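D-psicose 3-epimerase (Agrobacterium tumefaciens, PDB 2HK0) catalyses the reversible C3 epimerisation of non-phosphorylated ketohexoses, interconverting D-fructose and D-psicose, with a metal ion that is pivotal to catalysis. Local coordinates at residues A[66-71]-A[117-122]; A[92-97]-A[107-112]. All blocks are in the same frame, centred on the assembly; numbering follows the deposited sequence.

Contact 1 of 2, residues A[66-71]-A[117-122]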
loop_
_atom_site.group_PDB
_atom_site.type_symbol
_atom_site.label_atom_id
_atom_site.label_comp_id
_atom_site.label_asym_id
_atom_site.label_seq_id
_atom_site.Cartn_x
_atom_site.Cartn_y
_atom_site.Cartn_z
ATOM N N ALA A 66 -4.701 -25.435 43.355
ATOM C CA ALA A 66 -4.226 -24.379 44.248
ATOM C C ALA A 66 -3.377 -23.373 43.473
ATOM O O ALA A 66 -3.429 -22.165 43.716
ATOM C CB ALA A 66 -3.413 -24.985 45.382
ATOM N N GLU A 67 -2.582 -23.892 42.542
ATOM C CA GLU A 67 -1.728 -23.056 41.719
ATOM C C GLU A 67 -2.568 -22.225 40.753
ATOM O O GLU A 67 -2.304 -21.037 40.556
ATOM C CB GLU A 67 -0.748 -23.937 40.963
ATOM C CG GLU A 67 0.203 -24.655 41.892
ATOM C CD GLU A 67 1.031 -25.681 41.165
ATOM O OE1 GLU A 67 0.431 -26.546 40.493
ATOM O OE2 GLU A 67 2.275 -25.620 41.267
ATOM N N LEU A 68 -3.584 -22.850 40.163
ATOM C CA LEU A 68 -4.467 -22.142 39.246
ATOM C C LEU A 68 -5.065 -20.953 39.983
ATOM O O LEU A 68 -5.069 -19.838 39.470
ATOM C CB LEU A 68 -5.581 -23.060 38.754
ATOM C CG LEU A 68 -5.112 -24.196 37.852
ATOM C CD1 LEU A 68 -6.291 -25.075 37.456
ATOM C CD2 LEU A 68 -4.445 -23.612 36.630
ATOM N N ALA A 69 -5.555 -21.195 41.194
ATOM C CA ALA A 69 -6.140 -20.140 42.013
ATOM C C ALA A 69 -5.148 -18.998 42.232
ATOM O O ALA A 69 -5.510 -17.827 42.176
ATOM C CB ALA A 69 -6.577 -20.709 43.360
ATOM N N THR A 70 -3.893 -19.340 42.485
ATOM C CA THR A 70 -2.873 -18.320 42.710
ATOM C C THR A 70 -2.658 -17.489 41.447
ATOM O O THR A 70 -2.474 -16.275 41.507
ATOM C CB THR A 70 -1.533 -18.972 43.118
ATOM O OG1 THR A 70 -1.726 -19.713 44.331
ATOM C CG2 THR A 70 -0.447 -17.905 43.326
ATOM N N ILE A 71 -2.670 -18.168 40.307
ATOM C CA ILE A 71 -2.495 -17.518 39.015
ATOM C C ILE A 71 -3.684 -16.587 38.745
ATOM O O ILE A 71 -3.499 -15.437 38.340
ATOM C CB ILE A 71 -2.384 -18.585 37.900
ATOM C CG1 ILE A 71 -1.024 -19.282 38.014
ATOM C CG2 ILE A 71 -2.596 -17.952 36.525
ATOM C CD1 ILE A 71 -0.877 -20.495 37.138
ATOM N N ALA A 117 -11.475 -22.570 32.664
ATOM C CA ALA A 117 -12.501 -21.817 33.376
ATOM C C ALA A 117 -12.033 -21.458 34.786
ATOM O O ALA A 117 -12.424 -20.416 35.330
ATOM C CB ALA A 117 -13.801 -22.623 33.427
ATOM N N LYS A 118 -11.190 -22.312 35.376
ATOM C CA LYS A 118 -10.658 -22.065 36.715
ATOM C C LYS A 118 -9.779 -20.818 36.725
ATOM O O LYS A 118 -9.502 -20.258 37.789
ATOM C CB LYS A 118 -9.836 -23.260 37.210
ATOM C CG LYS A 118 -10.642 -24.521 37.471
ATOM C CD LYS A 118 -9.722 -25.714 37.785
ATOM C CE LYS A 118 -10.521 -27.011 37.898
ATOM N NZ LYS A 118 -9.656 -28.216 38.057
ATOM N N LEU A 119 -9.322 -20.394 35.550
ATOM C CA LEU A 119 -8.491 -19.198 35.455
ATOM C C LEU A 119 -9.310 -18.006 34.969
ATOM O O LEU A 119 -8.758 -16.949 34.641
ATOM C CB LEU A 119 -7.305 -19.428 34.506
ATOM C CG LEU A 119 -6.225 -20.421 34.958
ATOM C CD1 LEU A 119 -5.134 -20.466 33.915
ATOM C CD2 LEU A 119 -5.647 -20.013 36.318
ATOM N N ASP A 120 -10.629 -18.179 34.911
ATOM C CA ASP A 120 -11.520 -17.116 34.460
ATOM C C ASP A 120 -11.189 -16.689 33.022
ATOM O O ASP A 120 -11.202 -15.505 32.687
ATOM C CB ASP A 120 -11.433 -15.913 35.413
ATOM C CG ASP A 120 -12.631 -14.973 35.285
ATOM O OD1 ASP A 120 -13.716 -15.454 34.895
ATOM O OD2 ASP A 120 -12.494 -13.764 35.583
ATOM N N ILE A 121 -10.878 -17.676 32.186
ATOM C CA ILE A 121 -10.573 -17.465 30.776
ATOM C C ILE A 121 -11.855 -17.777 29.990
ATOM O O ILE A 121 -12.463 -18.838 30.175
ATOM C CB ILE A 121 -9.451 -18.427 30.312
ATOM C CG1 ILE A 121 -8.111 -17.997 30.929
ATOM C CG2 ILE A 121 -9.379 -18.469 28.790
ATOM C CD1 ILE A 121 -7.004 -18.989 30.695
ATOM N N HIS A 122 -12.260 -16.875 29.108
ATOM C CA HIS A 122 -13.480 -17.083 28.332
ATOM C C HIS A 122 -13.285 -17.186 26.817
ATOM O O HIS A 122 -14.239 -17.440 26.069
ATOM C CB HIS A 122 -14.473 -15.965 28.669
ATOM C CG HIS A 122 -14.998 -16.052 30.066
ATOM N ND1 HIS A 122 -16.150 -16.738 30.382
ATOM C CD2 HIS A 122 -14.470 -15.638 31.244
ATOM C CE1 HIS A 122 -16.306 -16.749 31.695
ATOM N NE2 HIS A 122 -15.299 -16.089 32.239
#
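K118, whose side chain crosses L68 at a slant, has its NZ gripped by two oxygens. It forms a salt bridge with D65 OD1, just ahead of segment 66-71, and a hydrogen bond with N115 OD1, one turn back on its own helix. The side chain is extended beyond CG, with chi2 at 173°, and carries the ammonium past L68 to D65. On the way K118 CD comes to 3.5 Å from L68 CD1. The other branch of L68 meets L119. The two leucine side chains lie at about a right angle, and L68 CD2 is 3.8 Å from L119 CD2. That L119 methyl lies close to the helix backbone, 3.2 Å from L68 O, and touches I71 CG2 at 3.7 Å. I71 CG2, placed opposite the backbone N and beside the carbonyl carbon, is the branch turned to this methyl. These leucines and I71 are buried; I60 also covers both leucines, and F38 packs on I71. In the TIM barrel, the first half of helix 65-77 thus meets the C-terminal end of the next long outer helix, 99-118. A Schellman motif ends that second helix. D120 is its C' residue, with positive phi (60°), and D120 N bonds to A117 O at 2.9 Å. The chain then turns toward strand 123-126. Here H122 NE2 donates to D120 OD1 over 3.2 Å, in the imidazole plane but from above the carboxylate plane.

Contact 2 of 2, residues A[92-97]-A[107-112]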
loop_
_atom_site.group_PDB
_atom_site.type_symbol
_atom_site.label_atom_id
_atom_site.label_comp_id
_atom_site.label_asym_id
_atom_site.label_seq_id
_atom_site.Cartn_x
_atom_site.Cartn_y
_atom_site.Cartn_z
ATOM N N LYS A 92 -4.222 -36.659 20.004
ATOM C CA LYS A 92 -5.423 -36.127 20.644
ATOM C C LYS A 92 -5.951 -34.945 19.843
ATOM O O LYS A 92 -5.509 -33.816 20.044
ATOM C CB LYS A 92 -5.117 -35.671 22.079
ATOM C CG LYS A 92 -4.532 -36.756 22.956
ATOM C CD LYS A 92 -4.302 -36.266 24.375
ATOM C CE LYS A 92 -3.673 -37.353 25.236
ATOM N NZ LYS A 92 -3.412 -36.851 26.612
ATOM N N ASN A 93 -6.881 -35.205 18.929
ATOM C CA ASN A 93 -7.449 -34.138 18.111
ATOM C C ASN A 93 -8.798 -34.576 17.595
ATOM O O ASN A 93 -9.104 -35.773 17.581
ATOM C CB ASN A 93 -6.528 -33.807 16.938
ATOM C CG ASN A 93 -6.466 -34.921 15.917
ATOM O OD1 ASN A 93 -7.448 -35.199 15.222
ATOM N ND2 ASN A 93 -5.309 -35.565 15.818
ATOM N N LEU A 94 -9.590 -33.609 17.144
ATOM C CA LEU A 94 -10.947 -33.868 16.669
ATOM C C LEU A 94 -11.121 -34.187 15.189
ATOM O O LEU A 94 -12.224 -34.499 14.746
ATOM C CB LEU A 94 -11.836 -32.667 17.014
ATOM C CG LEU A 94 -11.698 -32.126 18.440
ATOM C CD1 LEU A 94 -12.434 -30.806 18.582
ATOM C CD2 LEU A 94 -12.224 -33.162 19.420
ATOM N N SER A 95 -10.062 -34.125 14.405
ATOM C CA SER A 95 -10.253 -34.385 12.991
ATOM C C SER A 95 -9.742 -35.740 12.527
ATOM O O SER A 95 -10.023 -36.134 11.408
ATOM C CB SER A 95 -9.585 -33.291 12.156
ATOM O OG SER A 95 -8.176 -33.406 12.236
ATOM N N SER A 96 -8.989 -36.445 13.368
ATOM C CA SER A 96 -8.442 -37.738 12.961
ATOM C C SER A 96 -9.446 -38.795 12.504
ATOM O O SER A 96 -10.574 -38.867 12.992
ATOM C CB SER A 96 -7.590 -38.346 14.083
ATOM O OG SER A 96 -7.147 -39.643 13.705
ATOM N N GLU A 97 -9.015 -39.616 11.551
ATOM C CA GLU A 97 -9.846 -40.703 11.043
ATOM C C GLU A 97 -10.056 -41.721 12.159
ATOM O O GLU A 97 -11.098 -42.363 12.242
ATOM C CB GLU A 97 -9.155 -41.397 9.867
ATOM C CG GLU A 97 -9.560 -40.876 8.510
ATOM C CD GLU A 97 -9.052 -41.748 7.364
ATOM O OE1 GLU A 97 -9.241 -42.987 7.425
ATOM O OE2 GLU A 97 -8.474 -41.192 6.399
ATOM N N ALA A 107 -11.838 -35.850 25.068
ATOM C CA ALA A 107 -11.528 -35.934 26.494
ATOM C C ALA A 107 -10.506 -34.862 26.850
ATOM O O ALA A 107 -10.608 -34.232 27.897
ATOM C CB ALA A 107 -10.980 -37.311 26.846
ATOM N N PHE A 108 -9.513 -34.666 25.984
ATOM C CA PHE A 108 -8.488 -33.641 26.198
ATOM C C PHE A 108 -9.109 -32.229 26.247
ATOM O O PHE A 108 -8.742 -31.401 27.078
ATOM C CB PHE A 108 -7.441 -33.704 25.078
ATOM C CG PHE A 108 -6.637 -32.436 24.920
ATOM C CD1 PHE A 108 -5.663 -32.082 25.853
ATOM C CD2 PHE A 108 -6.855 -31.595 23.830
ATOM C CE1 PHE A 108 -4.911 -30.906 25.695
ATOM C CE2 PHE A 108 -6.113 -30.421 23.665
ATOM C CZ PHE A 108 -5.138 -30.079 24.602
ATOM N N PHE A 109 -10.036 -31.944 25.344
ATOM C CA PHE A 109 -10.665 -30.635 25.342
ATOM C C PHE A 109 -11.492 -30.380 26.594
ATOM O O PHE A 109 -11.405 -29.310 27.192
ATOM C CB PHE A 109 -11.546 -30.452 24.103
ATOM C CG PHE A 109 -10.824 -29.845 22.937
ATOM C CD1 PHE A 109 -10.221 -30.648 21.969
ATOM C CD2 PHE A 109 -10.730 -28.462 22.813
ATOM C CE1 PHE A 109 -9.537 -30.079 20.889
ATOM C CE2 PHE A 109 -10.047 -27.880 21.733
ATOM C CZ PHE A 109 -9.451 -28.689 20.773
ATOM N N GLU A 110 -12.296 -31.361 26.993
ATOM C CA GLU A 110 -13.127 -31.194 28.180
ATOM C C GLU A 110 -12.285 -30.897 29.414
ATOM O O GLU A 110 -12.602 -29.998 30.189
ATOM C CB GLU A 110 -13.994 -32.435 28.380
ATOM C CG GLU A 110 -15.065 -32.522 27.308
ATOM C CD GLU A 110 -15.965 -33.723 27.469
ATOM O OE1 GLU A 110 -16.139 -34.183 28.620
ATOM O OE2 GLU A 110 -16.506 -34.195 26.445
ATOM N N ARG A 111 -11.193 -31.627 29.577
ATOM C CA ARG A 111 -10.299 -31.408 30.712
ATOM C C ARG A 111 -9.667 -30.009 30.669
ATOM O O ARG A 111 -9.656 -29.270 31.664
ATOM C CB ARG A 111 -9.193 -32.468 30.703
ATOM C CG ARG A 111 -8.151 -32.290 31.787
ATOM C CD ARG A 111 -6.967 -33.197 31.519
ATOM N NE ARG A 111 -6.031 -33.236 32.635
ATOM C CZ ARG A 111 -4.788 -33.699 32.535
ATOM N NH1 ARG A 111 -4.348 -34.148 31.366
ATOM N NH2 ARG A 111 -3.992 -33.727 33.601
ATOM N N THR A 112 -9.137 -29.647 29.506
ATOM C CA THR A 112 -8.497 -28.349 29.340
ATOM C C THR A 112 -9.496 -27.220 29.558
ATOM O O THR A 112 -9.205 -26.253 30.245
ATOM C CB THR A 112 -7.882 -28.229 27.929
ATOM O OG1 THR A 112 -6.965 -29.307 27.725
ATOM C CG2 THR A 112 -7.138 -26.933 27.774
#
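L94 and F109 make the tighter, buried half of this contact. L94 CD1 approaches the F109 ring obliquely and lies 3.8 Å from F109 CE1. L94 CG also lies near the same side of the ring. I153 on helix 142-162 packs on L94, and I156 of that helix packs on F109. The other half is looser and more exposed. K92 crosses F108 at about a right angle, and K92 CD comes only to 4.1 Å from F108 CB. The K92 chain is extended beyond CG. Its NZ ends 5.5 Å from R111 NH1, so the two like charges lie near each other without touching. With chi1 at 160°, F108 CG sits opposite the backbone N and beside the carbonyl carbon, and T112 OG1 lies over one face of the ring, 3.3 Å above its plane and toward the rim. F108 O takes two bonds from T112, on opposite faces of the carbonyl plane: T112 OG1 at 2.8 Å and T112 N at 3.0 Å. T112 OG1 also bonds to N61 ND2. In the loop, N93 OD1 accepts S95 N at 2.9 Å and S96 N at 2.7 Å. Both donors lie in the amide plane. N93 ND2 bonds to S89 O, which fixes the rotation of the amide. The paired bonds to N93 OD1 define an Asx turn within an Asx motif, here in a beta-alpha loop of the TIM barrel leading from strand 81-85 into helix 99-118.

In the fold
From the N terminus, the chain passes through strands 22-26 and 52-56 of the barrel before it reaches helix 65-77, where contact 1 opens. Strand 81-85 follows, then the loop with residues 92-97. Contact 2 closes a short loop when helix 99-118, at 107-112, comes to lie against 92-97. Contact 1 closes a longer one when the chain leaves that helix at 117-122, just before strand 123-126. The smaller loop therefore sits wholly within the larger, and the two do not cross. Both use helix 99-118. Contact 2 ties it to its own entry loop, contact 1 to the preceding outer helix. Their centres are 21 Å apart.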